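Local coordinates for protein tubulin binding cofactor C (Leishmania major, PDB 5AJ8) that probably assists the folding and assembly of tubulin as a chaperone-type cofactor, represented here by its C-terminal domain, at residues 38-43 with 97-102. The protein carries 1 engineered substitution. Numbering follows the deposited sequence.
Sequences AIYCLP and RCWVGL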
ATOM      1  N   ALA A  38       6.008   5.685   8.044  1.00 15.39           N
ATOM      2  CA  ALA A  38       5.131   4.576   7.801  1.00 14.26           C
ATOM      3  C   ALA A  38       3.820   5.151   7.324  1.00 14.10           C
ATOM      4  O   ALA A  38       3.333   6.152   7.871  1.00 15.23           O
ATOM      5  CB  ALA A  38       4.927   3.766   9.075  1.00 14.22           C
ATOM      6  N   ILE A  39       3.234   4.515   6.321  1.00 13.37           N
ATOM      7  CA  ILE A  39       1.981   4.981   5.735  1.00 12.93           C
ATOM      8  C   ILE A  39       0.955   3.855   5.835  1.00 11.88           C
ATOM      9  O   ILE A  39       1.130   2.810   5.243  1.00 11.06           O
ATOM     10  CB  ILE A  39       2.192   5.406   4.265  1.00 13.36           C
ATOM     11  CG1 ILE A  39       3.260   6.495   4.174  1.00 14.24           C
ATOM     12  CG2 ILE A  39       0.889   5.898   3.649  1.00 13.92           C
ATOM     13  CD1 ILE A  39       3.571   6.908   2.745  1.00 14.52           C
ATOM     14  N   TYR A  40      -0.102   4.080   6.604  1.00 11.80           N
ATOM     15  CA  TYR A  40      -1.135   3.077   6.858  1.00 11.01           C
ATOM     16  C   TYR A  40      -2.414   3.480   6.137  1.00 11.03           C
ATOM     17  O   TYR A  40      -3.019   4.498   6.500  1.00 11.40           O
ATOM     18  CB  TYR A  40      -1.384   2.999   8.357  1.00 11.05           C
ATOM     19  CG  TYR A  40      -0.187   2.543   9.135  1.00 10.76           C
ATOM     20  CD1 TYR A  40       0.163   1.210   9.162  1.00 10.14           C
ATOM     21  CD2 TYR A  40       0.592   3.445   9.852  1.00 10.87           C
ATOM     22  CE1 TYR A  40       1.255   0.789   9.867  1.00 10.04           C
ATOM     23  CE2 TYR A  40       1.674   3.027  10.575  1.00 10.78           C
ATOM     24  CZ  TYR A  40       2.010   1.704  10.570  1.00 10.33           C
ATOM     25  OH  TYR A  40       3.077   1.276  11.292  1.00 10.47           O
ATOM     26  N   CYS A  41      -2.798   2.720   5.106  1.00 10.87           N
ATOM     27  CA  CYS A  41      -4.015   2.978   4.345  1.00 11.43           C
ATOM     28  C   CYS A  41      -5.124   1.949   4.610  1.00 11.76           C
ATOM     29  O   CYS A  41      -4.928   0.738   4.455  1.00 11.17           O
ATOM     30  CB  CYS A  41      -3.762   2.999   2.840  1.00 11.96           C
ATOM     31  SG  CYS A  41      -2.313   3.936   2.287  1.00 13.39           S
ATOM     32  N   LEU A  42      -6.295   2.445   4.979  1.00 11.65           N
ATOM     33  CA  LEU A  42      -7.492   1.632   4.937  1.00 12.15           C
ATOM     34  C   LEU A  42      -7.737   1.264   3.450  1.00 11.85           C
ATOM     35  O   LEU A  42      -7.235   1.933   2.548  1.00 11.97           O
ATOM     36  CB  LEU A  42      -8.677   2.377   5.546  1.00 12.92           C
ATOM     37  CG  LEU A  42      -8.541   2.812   7.012  1.00 14.05           C
ATOM     38  CD1 LEU A  42      -9.793   3.518   7.499  1.00 14.95           C
ATOM     39  CD2 LEU A  42      -8.204   1.631   7.923  1.00 14.31           C
ATOM     40  N   PRO A  43      -8.455   0.162   3.193  1.00 11.23           N
ATOM     41  CA  PRO A  43      -8.647  -0.261   1.798  1.00 11.07           C
ATOM     42  C   PRO A  43      -9.211   0.842   0.904  1.00 10.91           C
ATOM     43  O   PRO A  43     -10.144   1.494   1.295  1.00 11.67           O
ATOM     44  CB  PRO A  43      -9.616  -1.459   1.925  1.00 10.99           C
ATOM     45  CG  PRO A  43      -9.338  -2.010   3.295  1.00 10.87           C
ATOM     46  CD  PRO A  43      -9.029  -0.810   4.144  1.00 11.30           C
ATOM     47  N   ARG A  97      -1.645  -8.210   5.200  1.00 11.04           N
ATOM     48  CA  ARG A  97      -1.919  -8.847   6.471  1.00 12.61           C
ATOM     49  C   ARG A  97      -0.839  -8.546   7.556  1.00 12.79           C
ATOM     50  O   ARG A  97      -1.108  -8.703   8.735  1.00 12.16           O
ATOM     51  CB  ARG A  97      -2.124 -10.362   6.287  1.00 13.74           C
ATOM     52  CG  ARG A  97      -0.894 -11.107   5.823  1.00 14.37           C
ATOM     53  CD  ARG A  97      -1.159 -12.596   5.630  1.00 16.10           C
ATOM     54  NE  ARG A  97       0.017 -13.246   5.055  1.00 17.63           N
ATOM     55  CZ  ARG A  97       0.166 -13.616   3.777  1.00 19.72           C
ATOM     56  NH1 ARG A  97      -0.810 -13.447   2.880  1.00 20.11           N
ATOM     57  NH2 ARG A  97       1.310 -14.193   3.384  1.00 20.56           N
ATOM     58  N   CYS A  98       0.362  -8.102   7.147  1.00 12.28           N
ATOM     59  CA  CYS A  98       1.367  -7.632   8.113  1.00 12.85           C
ATOM     60  C   CYS A  98       0.897  -6.424   8.918  1.00 12.32           C
ATOM     61  O   CYS A  98       1.466  -6.138   9.965  1.00 12.67           O
ATOM     62  CB  CYS A  98       2.700  -7.289   7.416  1.00 12.90           C
ATOM     63  SG  CYS A  98       3.445  -8.758   6.674  1.00 13.85           S
ATOM     64  N   TRP A  99      -0.095  -5.674   8.429  1.00 11.48           N
ATOM     65  CA  TRP A  99      -0.676  -4.633   9.269  1.00 11.74           C
ATOM     66  C   TRP A  99      -1.697  -5.255  10.220  1.00 12.74           C
ATOM     67  O   TRP A  99      -2.904  -5.185   9.983  1.00 12.54           O
ATOM     68  CB  TRP A  99      -1.281  -3.485   8.450  1.00 10.88           C
ATOM     69  CG  TRP A  99      -1.800  -2.364   9.317  1.00 10.75           C
ATOM     70  CD1 TRP A  99      -1.429  -2.075  10.609  1.00 11.35           C
ATOM     71  CD2 TRP A  99      -2.744  -1.371   8.949  1.00 10.41           C
ATOM     72  NE1 TRP A  99      -2.088  -0.970  11.057  1.00 11.21           N
ATOM     73  CE2 TRP A  99      -2.899  -0.511  10.053  1.00 10.90           C
ATOM     74  CE3 TRP A  99      -3.483  -1.118   7.786  1.00 10.13           C
ATOM     75  CZ2 TRP A  99      -3.769   0.573  10.029  1.00 11.06           C
ATOM     76  CZ3 TRP A  99      -4.330  -0.019   7.766  1.00 10.15           C
ATOM     77  CH2 TRP A  99      -4.464   0.800   8.866  1.00 10.64           C
ATOM     78  N   VAL A 100      -1.177  -5.884  11.274  1.00 14.43           N
ATOM     79  CA  VAL A 100      -1.979  -6.533  12.295  1.00 16.09           C
ATOM     80  C   VAL A 100      -2.908  -5.522  12.952  1.00 15.96           C
ATOM     81  O   VAL A 100      -4.047  -5.843  13.279  1.00 17.84           O
ATOM     82  CB  VAL A 100      -1.106  -7.229  13.371  1.00 18.82           C
ATOM     83  CG1 VAL A 100      -1.985  -7.880  14.438  1.00 20.38           C
ATOM     84  CG2 VAL A 100      -0.205  -8.301  12.744  1.00 19.85           C
ATOM     85  N   GLY A 101      -2.451  -4.289  13.116  1.00 16.07           N
ATOM     86  CA  GLY A 101      -3.250  -3.237  13.772  1.00 15.63           C
ATOM     87  C   GLY A 101      -4.526  -2.797  13.073  1.00 15.00           C
ATOM     88  O   GLY A 101      -5.386  -2.182  13.696  1.00 14.38           O
ATOM     89  N   LEU A 102      -4.655  -3.094  11.774  1.00 14.08           N
ATOM     90  CA  LEU A 102      -5.893  -2.858  11.051  1.00 13.59           C
ATOM     91  C   LEU A 102      -7.070  -3.526  11.770  1.00 14.70           C
ATOM     92  O   LEU A 102      -8.183  -2.982  11.856  1.00 13.20           O
ATOM     93  CB  LEU A 102      -5.801  -3.391   9.617  1.00 12.72           C
ATOM     94  CG  LEU A 102      -7.091  -3.294   8.790  1.00 12.39           C
ATOM     95  CD1 LEU A 102      -7.496  -1.845   8.652  1.00 12.36           C
ATOM     96  CD2 LEU A 102      -6.987  -3.973   7.421  1.00 11.81           C
TER
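The carbonyl oxygen of Cys41 meets two aromatic residues: Tyr96 OH is hydrogen-bonded to it, and it lies at the indole edge of Trp99, near the ring plane, with CZ3 3.4 Å from Cys41 O. This is one corner of a buried junction where a loop folds back on strand 38-41 of a parallel beta-helix, the fold of the cofactor C domain family. Trp99 enters from the centre of an inverse gamma turn whose bond, Val100 N to Cys98 O, is weak. The CB of Trp99 points toward the strand, and CG is anti to the backbone N (chi1 -176°).

Tyr40 sets CB and CD1 over one indole face. Its CB sits 4.0 Å from the centroid of the Trp99 six-membered ring, a CH-pi contact, while Tyr40 CD1 comes within 3.6 Å of Trp99 CE2. The phenol plane is turned 38° from the indole, an oblique aromatic pair. On the opposite indole face, offset toward the rim, lies Leu102 N, which also bonds to Trp99 O. Leucines finish the contact: Leu42 CD2 reaches Trp99 CH2 at 3.9 Å and touches Leu102 CD1 at 3.6 Å. Beyond the segments, Tyr59 on strand 56-62 meets both aromatic rings, and helix 116-122 packs on Leu102 and Pro43.

The polar ends turn to the later chain, Tyr40 OH bonding to Ser164 and Arg162, and Trp99 NE1 to Thr166 O. Since no hydrogen bond joins strand to loop directly, this example illustrates a division of labour: apolar and CH-pi packing provides the direct contact, while bonds to other parts of the chain satisfy Tyr40 OH and Trp99 NE1 and probably help fix how both rings are turned.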